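PDB 1T4W: C.Elegans p53 tumor suppressor-like transcription factor, which activates transcription through this DNA-binding domain, which recognises the p53 consensus sequence, promoting apoptosis under stress and proper meiotic chromosome segregation. Local coordinates for residues A[28-34]-A[172-178]; A[59-63]-A[100-104]; A[62-67]-A[148-154]; A[84-88]-A[138-143]. All blocks are in the same frame, centred on the assembly; numbering follows the deposited sequence.

Interaction 1. Residues A[28-34]-A[172-178]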
# COMPACT_ATOMS: atom_id res chain seq x y z
N GLU A 28 -14.24 2.35 2.46
CA GLU A 28 -13.00 2.05 1.78
C GLU A 28 -11.94 2.97 2.37
O GLU A 28 -12.26 4.07 2.87
CB GLU A 28 -13.18 2.29 0.29
CG GLU A 28 -14.31 1.41 -0.24
CD GLU A 28 -14.33 1.33 -1.74
OE1 GLU A 28 -14.58 2.36 -2.41
OE2 GLU A 28 -14.10 0.21 -2.26
N LYS A 29 -10.69 2.55 2.33
CA LYS A 29 -9.62 3.32 2.95
C LYS A 29 -8.83 4.23 2.03
O LYS A 29 -8.43 3.85 0.94
CB LYS A 29 -8.69 2.35 3.66
CG LYS A 29 -9.50 1.41 4.55
CD LYS A 29 -8.63 0.48 5.32
CE LYS A 29 -9.49 -0.37 6.26
NZ LYS A 29 -8.62 -1.37 6.89
N TYR A 30 -8.58 5.45 2.52
CA TYR A 30 -7.85 6.46 1.75
C TYR A 30 -6.67 7.01 2.52
O TYR A 30 -6.76 7.35 3.70
CB TYR A 30 -8.78 7.63 1.39
CG TYR A 30 -9.90 7.27 0.45
CD1 TYR A 30 -10.89 6.36 0.84
CD2 TYR A 30 -9.97 7.82 -0.83
CE1 TYR A 30 -11.92 6.01 -0.04
CE2 TYR A 30 -10.99 7.47 -1.71
CZ TYR A 30 -11.96 6.57 -1.31
OH TYR A 30 -12.98 6.26 -2.17
N LEU A 31 -5.54 7.11 1.84
CA LEU A 31 -4.33 7.66 2.45
C LEU A 31 -3.78 8.82 1.61
O LEU A 31 -3.75 8.75 0.38
CB LEU A 31 -3.24 6.58 2.56
CG LEU A 31 -1.82 7.10 2.88
CD1 LEU A 31 -1.75 7.50 4.36
CD2 LEU A 31 -0.78 6.02 2.57
N TRP A 32 -3.37 9.89 2.28
CA TRP A 32 -2.73 11.02 1.61
C TRP A 32 -1.45 11.17 2.39
O TRP A 32 -1.48 11.15 3.62
CB TRP A 32 -3.54 12.32 1.73
CG TRP A 32 -4.92 12.27 1.08
CD1 TRP A 32 -5.27 12.71 -0.16
CD2 TRP A 32 -6.11 11.75 1.68
NE1 TRP A 32 -6.62 12.51 -0.38
CE2 TRP A 32 -7.15 11.92 0.74
CE3 TRP A 32 -6.39 11.16 2.92
CZ2 TRP A 32 -8.46 11.51 1.00
CZ3 TRP A 32 -7.69 10.75 3.18
CH2 TRP A 32 -8.71 10.93 2.22
N THR A 33 -0.32 11.32 1.71
CA THR A 33 0.97 11.49 2.39
C THR A 33 1.92 12.26 1.49
O THR A 33 1.72 12.30 0.27
CB THR A 33 1.62 10.10 2.71
OG1 THR A 33 2.94 10.27 3.24
CG2 THR A 33 1.70 9.25 1.45
N LYS A 34 2.94 12.88 2.08
CA LYS A 34 3.94 13.59 1.28
C LYS A 34 4.94 12.51 0.88
O LYS A 34 5.00 11.46 1.52
CB LYS A 34 4.70 14.61 2.13
CG LYS A 34 3.89 15.75 2.71
CD LYS A 34 4.86 16.62 3.44
CE LYS A 34 4.17 17.73 4.19
NZ LYS A 34 5.21 18.63 4.75
N ILE A 172 -5.45 -0.50 0.44
CA ILE A 172 -5.86 0.86 0.73
C ILE A 172 -6.33 1.28 -0.67
O ILE A 172 -5.54 1.39 -1.62
CB ILE A 172 -4.71 1.73 1.17
CG1 ILE A 172 -4.26 1.26 2.57
CG2 ILE A 172 -5.17 3.22 1.22
CD1 ILE A 172 -3.04 1.95 3.10
N LYS A 173 -7.63 1.46 -0.79
CA LYS A 173 -8.29 1.78 -2.05
C LYS A 173 -7.69 2.93 -2.82
O LYS A 173 -7.53 2.87 -4.05
CB LYS A 173 -9.78 1.99 -1.76
CG LYS A 173 -10.68 2.07 -2.98
CD LYS A 173 -11.02 3.49 -3.27
CE LYS A 173 -12.07 3.63 -4.39
NZ LYS A 173 -12.38 5.08 -4.59
N GLN A 174 -7.35 4.00 -2.13
CA GLN A 174 -6.72 5.11 -2.83
C GLN A 174 -5.62 5.74 -1.99
O GLN A 174 -5.83 6.08 -0.83
CB GLN A 174 -7.73 6.21 -3.22
CG GLN A 174 -7.04 7.49 -3.71
CD GLN A 174 -8.01 8.63 -3.95
OE1 GLN A 174 -8.82 8.53 -4.85
NE2 GLN A 174 -7.95 9.69 -3.14
N VAL A 175 -4.46 5.87 -2.61
CA VAL A 175 -3.32 6.49 -2.00
C VAL A 175 -2.93 7.68 -2.88
O VAL A 175 -2.79 7.56 -4.11
CB VAL A 175 -2.12 5.52 -1.92
CG1 VAL A 175 -0.88 6.27 -1.47
CG2 VAL A 175 -2.43 4.38 -0.95
N ARG A 176 -2.78 8.85 -2.27
CA ARG A 176 -2.36 10.01 -3.04
C ARG A 176 -1.12 10.59 -2.40
O ARG A 176 -1.06 10.76 -1.19
CB ARG A 176 -3.48 11.07 -3.11
CG ARG A 176 -4.60 10.71 -4.05
CD ARG A 176 -5.53 11.90 -4.27
NE ARG A 176 -4.86 12.96 -5.02
CZ ARG A 176 -5.21 14.24 -4.99
NH1 ARG A 176 -6.22 14.64 -4.24
NH2 ARG A 176 -4.54 15.11 -5.73
N ILE A 177 -0.11 10.86 -3.22
CA ILE A 177 1.15 11.42 -2.74
C ILE A 177 1.13 12.86 -3.24
O ILE A 177 1.34 13.14 -4.42
CB ILE A 177 2.34 10.61 -3.29
CG1 ILE A 177 2.21 9.14 -2.84
CG2 ILE A 177 3.64 11.17 -2.73
CD1 ILE A 177 2.38 8.15 -3.95
N VAL A 178 0.84 13.77 -2.31
CA VAL A 178 0.66 15.18 -2.60
C VAL A 178 1.49 16.09 -1.71
O VAL A 178 2.14 15.62 -0.79
CB VAL A 178 -0.81 15.53 -2.38
CG1 VAL A 178 -1.69 14.69 -3.27
CG2 VAL A 178 -1.18 15.27 -0.90
O HOH W 1 -9.82 0.04 1.22
O HOH W 2 -6.28 9.26 -1.10
O HOH W 3 -8.13 13.39 -2.65

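Interaction 2. Residues A[59-63]-A[100-104]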
# COMPACT_ATOMS: atom_id res chain seq x y z
N ARG A 59 3.07 -10.33 0.58
CA ARG A 59 3.55 -9.57 -0.56
C ARG A 59 2.93 -8.18 -0.51
O ARG A 59 1.74 -8.03 -0.19
CB ARG A 59 3.19 -10.28 -1.88
CG ARG A 59 4.11 -11.44 -2.23
CD ARG A 59 3.69 -12.14 -3.55
NE ARG A 59 2.39 -12.82 -3.46
CZ ARG A 59 1.28 -12.42 -4.08
NH1 ARG A 59 1.29 -11.34 -4.85
NH2 ARG A 59 0.17 -13.14 -3.99
N ILE A 60 3.73 -7.17 -0.82
CA ILE A 60 3.29 -5.78 -0.80
C ILE A 60 3.53 -5.17 -2.18
O ILE A 60 4.64 -5.19 -2.69
CB ILE A 60 4.08 -4.96 0.24
CG1 ILE A 60 3.96 -5.60 1.62
CG2 ILE A 60 3.57 -3.51 0.26
CD1 ILE A 60 5.07 -5.20 2.58
N ARG A 61 2.47 -4.63 -2.78
CA ARG A 61 2.54 -4.02 -4.10
C ARG A 61 1.95 -2.62 -4.09
O ARG A 61 1.14 -2.26 -3.23
CB ARG A 61 1.76 -4.85 -5.12
CG ARG A 61 2.35 -6.24 -5.47
CD ARG A 61 1.68 -6.75 -6.77
NE ARG A 61 2.09 -5.93 -7.91
CZ ARG A 61 1.49 -5.90 -9.09
NH1 ARG A 61 1.97 -5.11 -10.04
NH2 ARG A 61 0.40 -6.63 -9.31
N PHE A 62 2.35 -1.82 -5.07
CA PHE A 62 1.82 -0.48 -5.20
C PHE A 62 1.53 -0.33 -6.69
O PHE A 62 2.43 -0.18 -7.53
CB PHE A 62 2.82 0.55 -4.68
CG PHE A 62 2.24 1.95 -4.57
CD1 PHE A 62 1.10 2.17 -3.78
CD2 PHE A 62 2.82 3.02 -5.26
CE1 PHE A 62 0.54 3.45 -3.67
CE2 PHE A 62 2.28 4.31 -5.16
CZ PHE A 62 1.13 4.53 -4.36
N VAL A 63 0.23 -0.39 -6.99
CA VAL A 63 -0.26 -0.37 -8.36
C VAL A 63 -1.24 0.75 -8.69
O VAL A 63 -1.70 1.49 -7.80
CB VAL A 63 -0.97 -1.72 -8.68
CG1 VAL A 63 -0.09 -2.88 -8.21
CG2 VAL A 63 -2.35 -1.78 -7.98
N PHE A 100 9.12 2.55 -6.89
CA PHE A 100 8.37 3.73 -6.50
C PHE A 100 8.35 3.86 -4.96
O PHE A 100 8.35 4.98 -4.40
CB PHE A 100 6.94 3.63 -7.05
CG PHE A 100 6.21 4.96 -7.09
CD1 PHE A 100 5.69 5.53 -5.93
CD2 PHE A 100 6.08 5.66 -8.29
CE1 PHE A 100 5.05 6.79 -5.95
CE2 PHE A 100 5.45 6.92 -8.34
CZ PHE A 100 4.94 7.48 -7.16
N PHE A 101 8.35 2.72 -4.28
CA PHE A 101 8.26 2.70 -2.82
C PHE A 101 9.25 1.76 -2.15
O PHE A 101 9.78 0.85 -2.78
CB PHE A 101 6.84 2.30 -2.40
CG PHE A 101 6.50 0.86 -2.70
CD1 PHE A 101 6.36 0.43 -4.00
CD2 PHE A 101 6.34 -0.06 -1.66
CE1 PHE A 101 6.06 -0.91 -4.30
CE2 PHE A 101 6.04 -1.40 -1.93
CZ PHE A 101 5.90 -1.83 -3.25
N TYR A 102 9.47 1.97 -0.86
CA TYR A 102 10.38 1.13 -0.08
C TYR A 102 9.77 0.79 1.29
O TYR A 102 8.82 1.45 1.75
CB TYR A 102 11.73 1.83 0.12
CG TYR A 102 12.38 2.24 -1.18
CD1 TYR A 102 12.08 3.47 -1.78
CD2 TYR A 102 13.26 1.38 -1.85
CE1 TYR A 102 12.63 3.82 -3.02
CE2 TYR A 102 13.80 1.72 -3.08
CZ TYR A 102 13.48 2.94 -3.66
OH TYR A 102 13.98 3.22 -4.90
N ILE A 103 10.32 -0.23 1.92
CA ILE A 103 9.86 -0.70 3.22
C ILE A 103 10.98 -0.48 4.24
O ILE A 103 12.12 -0.90 4.03
CB ILE A 103 9.51 -2.22 3.12
CG1 ILE A 103 8.47 -2.43 2.02
CG2 ILE A 103 9.01 -2.75 4.47
CD1 ILE A 103 7.16 -1.69 2.23
N ARG A 104 10.65 0.20 5.34
CA ARG A 104 11.64 0.48 6.38
C ARG A 104 11.08 0.11 7.75
O ARG A 104 9.85 0.01 7.94
CB ARG A 104 12.01 1.97 6.36
CG ARG A 104 12.56 2.49 5.02
CD ARG A 104 13.93 1.91 4.70
NE ARG A 104 14.95 2.35 5.66
CZ ARG A 104 15.61 3.51 5.59
NH1 ARG A 104 15.35 4.37 4.60
NH2 ARG A 104 16.51 3.82 6.50

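Interaction 3. Residues A[62-67]-A[148-154]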
# COMPACT_ATOMS: atom_id res chain seq x y z
N PHE A 62 2.35 -1.82 -5.07
CA PHE A 62 1.82 -0.48 -5.20
C PHE A 62 1.53 -0.33 -6.69
O PHE A 62 2.43 -0.18 -7.53
CB PHE A 62 2.82 0.55 -4.68
CG PHE A 62 2.24 1.95 -4.57
CD1 PHE A 62 1.10 2.17 -3.78
CD2 PHE A 62 2.82 3.02 -5.26
CE1 PHE A 62 0.54 3.45 -3.67
CE2 PHE A 62 2.28 4.31 -5.16
CZ PHE A 62 1.13 4.53 -4.36
N VAL A 63 0.23 -0.39 -6.99
CA VAL A 63 -0.26 -0.37 -8.36
C VAL A 63 -1.24 0.75 -8.69
O VAL A 63 -1.70 1.49 -7.80
CB VAL A 63 -0.97 -1.72 -8.68
CG1 VAL A 63 -0.09 -2.88 -8.21
CG2 VAL A 63 -2.35 -1.78 -7.98
N LYS A 64 -1.56 0.88 -9.97
CA LYS A 64 -2.51 1.89 -10.43
C LYS A 64 -3.64 1.20 -11.17
O LYS A 64 -3.45 0.12 -11.74
CB LYS A 64 -1.83 2.92 -11.34
CG LYS A 64 -1.35 2.41 -12.67
CD LYS A 64 -0.51 3.47 -13.37
CE LYS A 64 0.05 3.00 -14.70
NZ LYS A 64 0.88 1.78 -14.56
N TYR A 65 -4.81 1.81 -11.16
CA TYR A 65 -5.96 1.23 -11.83
C TYR A 65 -6.92 2.36 -12.16
O TYR A 65 -6.74 3.50 -11.73
CB TYR A 65 -6.63 0.20 -10.91
CG TYR A 65 -7.35 0.77 -9.69
CD1 TYR A 65 -8.63 1.32 -9.81
CD2 TYR A 65 -6.74 0.78 -8.44
CE1 TYR A 65 -9.30 1.87 -8.69
CE2 TYR A 65 -7.39 1.33 -7.32
CZ TYR A 65 -8.66 1.87 -7.45
OH TYR A 65 -9.30 2.42 -6.34
N ASP A 66 -7.94 2.06 -12.95
CA ASP A 66 -8.92 3.07 -13.30
C ASP A 66 -10.26 2.40 -13.52
O ASP A 66 -10.47 1.26 -13.10
CB ASP A 66 -8.49 3.84 -14.55
CG ASP A 66 -8.58 3.01 -15.82
OD1 ASP A 66 -8.10 1.85 -15.82
OD2 ASP A 66 -9.13 3.52 -16.82
N LYS A 67 -11.18 3.10 -14.18
CA LYS A 67 -12.51 2.56 -14.44
C LYS A 67 -12.46 1.39 -15.41
O LYS A 67 -13.28 0.48 -15.34
CB LYS A 67 -13.42 3.66 -15.00
CG LYS A 67 -13.50 4.91 -14.12
CD LYS A 67 -12.16 5.63 -14.00
CE LYS A 67 -12.22 6.81 -13.06
NZ LYS A 67 -10.88 7.41 -12.84
N ASP A 148 -1.78 9.23 -16.29
CA ASP A 148 -1.45 8.41 -15.13
C ASP A 148 -1.94 9.09 -13.85
O ASP A 148 -2.33 8.43 -12.89
CB ASP A 148 0.07 8.21 -15.02
CG ASP A 148 0.56 7.01 -15.81
OD1 ASP A 148 1.78 6.76 -15.80
OD2 ASP A 148 -0.28 6.31 -16.44
N ARG A 149 -1.92 10.42 -13.87
CA ARG A 149 -2.36 11.22 -12.73
C ARG A 149 -3.84 10.96 -12.45
O ARG A 149 -4.30 11.08 -11.31
CB ARG A 149 -2.12 12.71 -13.01
CG ARG A 149 -1.92 13.58 -11.77
CD ARG A 149 -2.07 15.07 -12.09
NE ARG A 149 -1.33 15.46 -13.30
CZ ARG A 149 -0.01 15.40 -13.43
NH1 ARG A 149 0.74 14.96 -12.43
NH2 ARG A 149 0.56 15.77 -14.57
N ARG A 150 -4.58 10.62 -13.50
CA ARG A 150 -6.01 10.35 -13.40
C ARG A 150 -6.31 8.93 -12.90
O ARG A 150 -7.42 8.64 -12.45
CB ARG A 150 -6.68 10.58 -14.76
CG ARG A 150 -6.66 12.05 -15.17
CD ARG A 150 -7.32 12.28 -16.51
NE ARG A 150 -7.44 13.71 -16.81
CZ ARG A 150 -8.21 14.56 -16.13
NH1 ARG A 150 -8.93 14.12 -15.10
NH2 ARG A 150 -8.26 15.84 -16.47
N LYS A 151 -5.33 8.05 -12.99
CA LYS A 151 -5.52 6.70 -12.50
C LYS A 151 -5.44 6.76 -10.97
O LYS A 151 -4.98 7.74 -10.40
CB LYS A 151 -4.45 5.78 -13.07
CG LYS A 151 -4.50 5.70 -14.59
CD LYS A 151 -3.46 4.75 -15.16
CE LYS A 151 -3.50 4.75 -16.68
NZ LYS A 151 -2.40 3.93 -17.26
N THR A 152 -5.92 5.72 -10.31
CA THR A 152 -5.89 5.68 -8.86
C THR A 152 -4.74 4.77 -8.42
O THR A 152 -4.57 3.67 -8.95
CB THR A 152 -7.21 5.12 -8.34
OG1 THR A 152 -8.28 5.91 -8.87
CG2 THR A 152 -7.27 5.16 -6.81
N MET A 153 -3.92 5.24 -7.47
CA MET A 153 -2.81 4.42 -6.97
C MET A 153 -3.38 3.62 -5.80
O MET A 153 -4.18 4.15 -5.03
CB MET A 153 -1.66 5.29 -6.50
CG MET A 153 -1.08 6.12 -7.61
SD MET A 153 0.35 7.03 -7.02
CE MET A 153 0.84 7.88 -8.51
N CYS A 154 -2.94 2.37 -5.67
CA CYS A 154 -3.45 1.44 -4.67
C CYS A 154 -2.36 0.62 -3.96
O CYS A 154 -1.49 0.03 -4.62
CB CYS A 154 -4.42 0.49 -5.38
SG CYS A 154 -5.14 -0.78 -4.32
O HOH W 4 -8.88 6.34 -11.42

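Interaction 4. Residues A[84-88]-A[138-143]. With ZN (zinc ion), chain B.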
# COMPACT_ATOMS: atom_id res chain seq x y z
N LYS A 84 7.95 4.97 -11.22
CA LYS A 84 8.73 6.08 -10.70
C LYS A 84 9.15 6.98 -11.88
O LYS A 84 9.45 6.46 -12.95
CB LYS A 84 9.96 5.49 -10.01
CG LYS A 84 10.63 6.37 -9.00
CD LYS A 84 11.73 5.57 -8.34
CE LYS A 84 12.37 6.32 -7.22
NZ LYS A 84 13.21 5.33 -6.49
N CYS A 85 9.18 8.30 -11.71
CA CYS A 85 9.59 9.15 -12.83
C CYS A 85 11.09 9.05 -13.06
O CYS A 85 11.85 8.56 -12.20
CB CYS A 85 9.18 10.61 -12.63
SG CYS A 85 10.17 11.52 -11.42
N ARG A 86 11.52 9.54 -14.21
CA ARG A 86 12.92 9.48 -14.59
C ARG A 86 13.82 10.18 -13.60
O ARG A 86 14.81 9.60 -13.17
CB ARG A 86 13.11 10.11 -15.99
CG ARG A 86 14.48 9.89 -16.62
CD ARG A 86 14.74 10.96 -17.71
NE ARG A 86 15.01 12.25 -17.08
CZ ARG A 86 16.09 12.50 -16.33
NH1 ARG A 86 17.00 11.55 -16.15
NH2 ARG A 86 16.24 13.68 -15.72
N SER A 87 13.47 11.40 -13.21
CA SER A 87 14.33 12.14 -12.28
C SER A 87 14.42 11.57 -10.88
O SER A 87 15.47 11.68 -10.23
CB SER A 87 13.93 13.61 -12.20
OG SER A 87 12.69 13.76 -11.57
N HIS A 88 13.34 10.98 -10.37
CA HIS A 88 13.45 10.42 -9.02
C HIS A 88 14.18 9.09 -9.10
O HIS A 88 14.86 8.69 -8.16
CB HIS A 88 12.07 10.28 -8.37
CG HIS A 88 11.56 11.54 -7.77
ND1 HIS A 88 10.32 12.06 -8.05
CD2 HIS A 88 12.15 12.42 -6.92
CE1 HIS A 88 10.16 13.21 -7.41
NE2 HIS A 88 11.26 13.44 -6.71
N MET A 138 8.88 7.44 -2.90
CA MET A 138 9.96 8.27 -3.40
C MET A 138 9.69 8.95 -4.74
O MET A 138 10.61 9.26 -5.49
CB MET A 138 11.26 7.46 -3.43
CG MET A 138 11.73 7.04 -2.03
SD MET A 138 11.90 8.44 -0.87
CE MET A 138 13.35 9.23 -1.54
N CYS A 139 8.42 9.17 -5.04
CA CYS A 139 8.03 9.87 -6.25
C CYS A 139 6.63 10.33 -5.90
O CYS A 139 6.07 9.93 -4.88
CB CYS A 139 8.08 8.93 -7.46
SG CYS A 139 7.65 9.65 -9.07
N GLN A 140 6.05 11.20 -6.70
CA GLN A 140 4.73 11.66 -6.33
C GLN A 140 3.80 11.92 -7.50
O GLN A 140 4.21 11.90 -8.67
CB GLN A 140 4.88 12.90 -5.47
CG GLN A 140 5.46 14.08 -6.20
CD GLN A 140 5.87 15.16 -5.23
OE1 GLN A 140 5.18 15.41 -4.25
NE2 GLN A 140 6.99 15.81 -5.51
N GLU A 141 2.54 12.17 -7.17
CA GLU A 141 1.51 12.43 -8.16
C GLU A 141 1.95 13.52 -9.14
O GLU A 141 1.78 13.39 -10.35
CB GLU A 141 0.23 12.87 -7.44
CG GLU A 141 -1.04 12.71 -8.24
CD GLU A 141 -2.25 13.14 -7.44
OE1 GLU A 141 -2.51 14.36 -7.36
OE2 GLU A 141 -2.91 12.26 -6.87
N LYS A 142 2.50 14.60 -8.61
CA LYS A 142 2.92 15.73 -9.43
C LYS A 142 3.85 15.31 -10.58
O LYS A 142 3.83 15.93 -11.64
CB LYS A 142 3.61 16.76 -8.53
CG LYS A 142 3.81 18.11 -9.17
CD LYS A 142 4.45 19.09 -8.19
CE LYS A 142 4.61 20.47 -8.81
NZ LYS A 142 5.26 21.45 -7.90
N CYS A 143 4.63 14.26 -10.37
CA CYS A 143 5.58 13.76 -11.38
C CYS A 143 4.97 13.04 -12.58
O CYS A 143 5.58 12.98 -13.65
CB CYS A 143 6.56 12.78 -10.74
SG CYS A 143 7.50 13.49 -9.43
ZN ZN B . 8.95 11.59 -9.37

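Interaction 1. Residues A[28-34]-A[172-178]
Strands 29-33 and 174-177 run in the same direction, their axes 4.7 Å apart and 9° from parallel. In the staggered pattern of a parallel pair, L31 and T33 each give and accept, while K29 only accepts. L31 N donates to Q174 O (2.9 Å) and L31 O accepts from R176 N (2.8 Å); T33 N then donates to R176 O (3.0 Å) and T33 O accepts from V178 N (3.1 Å). Q174 N reaches K29 O at 3.3 Å, and the corner at K173 breaks the series: K29 N and K173 N share water 1 instead. Y30 and W32 look the other way, bonding to A22 and A20 of strand 19-23, and K34 to D18 just before it.

Y30, W32, Q174 and R176 form a mixed aromatic and polar face. K173 NZ donates to Y30 OH (2.8 Å), water 2 links L31 O to Q174 NE2, and water 3 receives W32 NE1 and R176 NH1, while R176 NH2 forms a salt bridge with E141. The opposite face is largely apolar, with L31 CD2 4.0 Å from V175 CG1; T33 OG1 on this face donates to K34 O (2.9 Å). The chemistry implies a two-sided sheet, apolar toward the sandwich interior and carrying water and charge on the side where F188 of helix 181-194 meets Y30 and W32.

Interaction 2. Residues A[59-63]-A[100-104]
F101 presents a ring face to F62 CB, which sits 3.9 Å from the ring centroid and 28° off the normal, a CH-pi contact. The edge of the same ring reaches further along strand 59-63: F101 CZ comes within 3.6 Å of I60 O, and F101 CE2 within 3.9 Å of I60 CG2. One phenylalanine therefore fills the space between two residues that point to the same side of their strand, while R61 between them points away and forms a salt bridge with D81. F100 meets the other end of F62, with F100 CD1 3.7 Å from F62 CE2; these two rings are oblique, their planes at 43° and centroids 5.6 Å apart. At the far end the contact closes with I60 CD1 against I103 CD1 at 4.1 Å.

The strand axes stay 8.9 Å apart at their closest and make 149°, too far for backbone pairing, so the gap is filled by side chains, F101 reaching as far as the backbone at I60. F133, I135 and F137 of strand 130-137 and F120 of strand 119-123 extend the apolar filling. Two sheets packed face to face around a hydrophobic interior, as here, are characteristic of the immunoglobulin-like beta-sandwich of p53-family DNA-binding domains.

Interaction 3. Residues A[62-67]-A[148-154]
Antiparallel strands 62-65 and 152-154 bond through two hydrogen-bonded pairs, V63 with C154 (V63 N to C154 O 3.0 Å, C154 N to V63 O 2.6 Å) and Y65 with T152 (Y65 N to T152 O 2.9 Å, T152 N to Y65 O 2.8 Å), which flank the non-hydrogen-bonded pair K64 and M153. The p rotamer of Y65 swings its ring across the neighbouring strand: T152 CB lies over the face, 3.9 Å from the centroid, C154 CB stands 3.6 Å from Y65 CE2 at the ring edge, and the hydroxyl bonds to K173 O beyond.

K64, also p at chi1, extends until its last torsion turns to m, bringing CE to 3.8 Å from D148 OD2 while NZ bonds to D81 O. K151, m with an extended tail, forms a salt bridge, K151 NZ to D148 OD2 3.3 Å, whose hydrogen bond is weak. F62, a t rotamer, packs CZ 3.6 Å from M153 CB, and M153 SD lies 4.8 Å from the F62 ring centroid, an oblique Met-aromatic contact.

Strand 166-177 lies on the far side of 152-160 in the larger sheet; helix 71-74 covers Y65 and C154, and the chain runs from helix 146-149 through a short turn into 152-154.

Interaction 4. Residues A[84-88]-A[138-143]
K84 begins the segment by laying its aliphatic chain along the other loop, CG 3.9 Å from C139 CB and CE 3.8 Å from M138 O; its ammonium group goes beyond, to a salt bridge with E92 and hydrogen bonds to F97 O and S99 O. C85 follows with three roles. Its backbone N donates to C139 SG at 3.3 Å, while its own SG binds the zinc at 2.4 Å and, from the N-cap position of helix 86-90, accepts a capping hydrogen bond from H88 N (3.4 Å). The zinc site of three cysteines and one histidine thus joins two loop regions, as in p53, where a zinc ion likewise links loops of the DNA-binding domain. R86 and S87 pass by, forming the first turn of the helix, which turns H88 back to the metal. H88 ND1 coordinates the zinc at 1.9 Å, C139 SG and C143 SG each at 2.4 Å. M138 O packs over the face of the imidazole, 3.4 Å from H88 CG, and C143 SG lies at its edge, 3.4 Å from H88 CE1.

In the fold
From the N terminus, residues 28-34 wait longest for their partner: interaction 1 joins them to 172-178 near the C-terminal helix, and the other three contacts fall within the loop so formed. Strand 57-65 comes next and starts two contacts. Interaction 2 closes the shorter loop, to 100-104 in the opposing sheet; interaction 3 closes the longer, to 148-154 beside it in its own sheet. Interaction 4, from 84-88 to 138-143, lies within the loop of interaction 3 but crosses interaction 2. F62 serves interactions 2 and 3 and packs on V175 and I177 of interaction 1. The zinc region is tied in through F100 against C139 and E141 against R176.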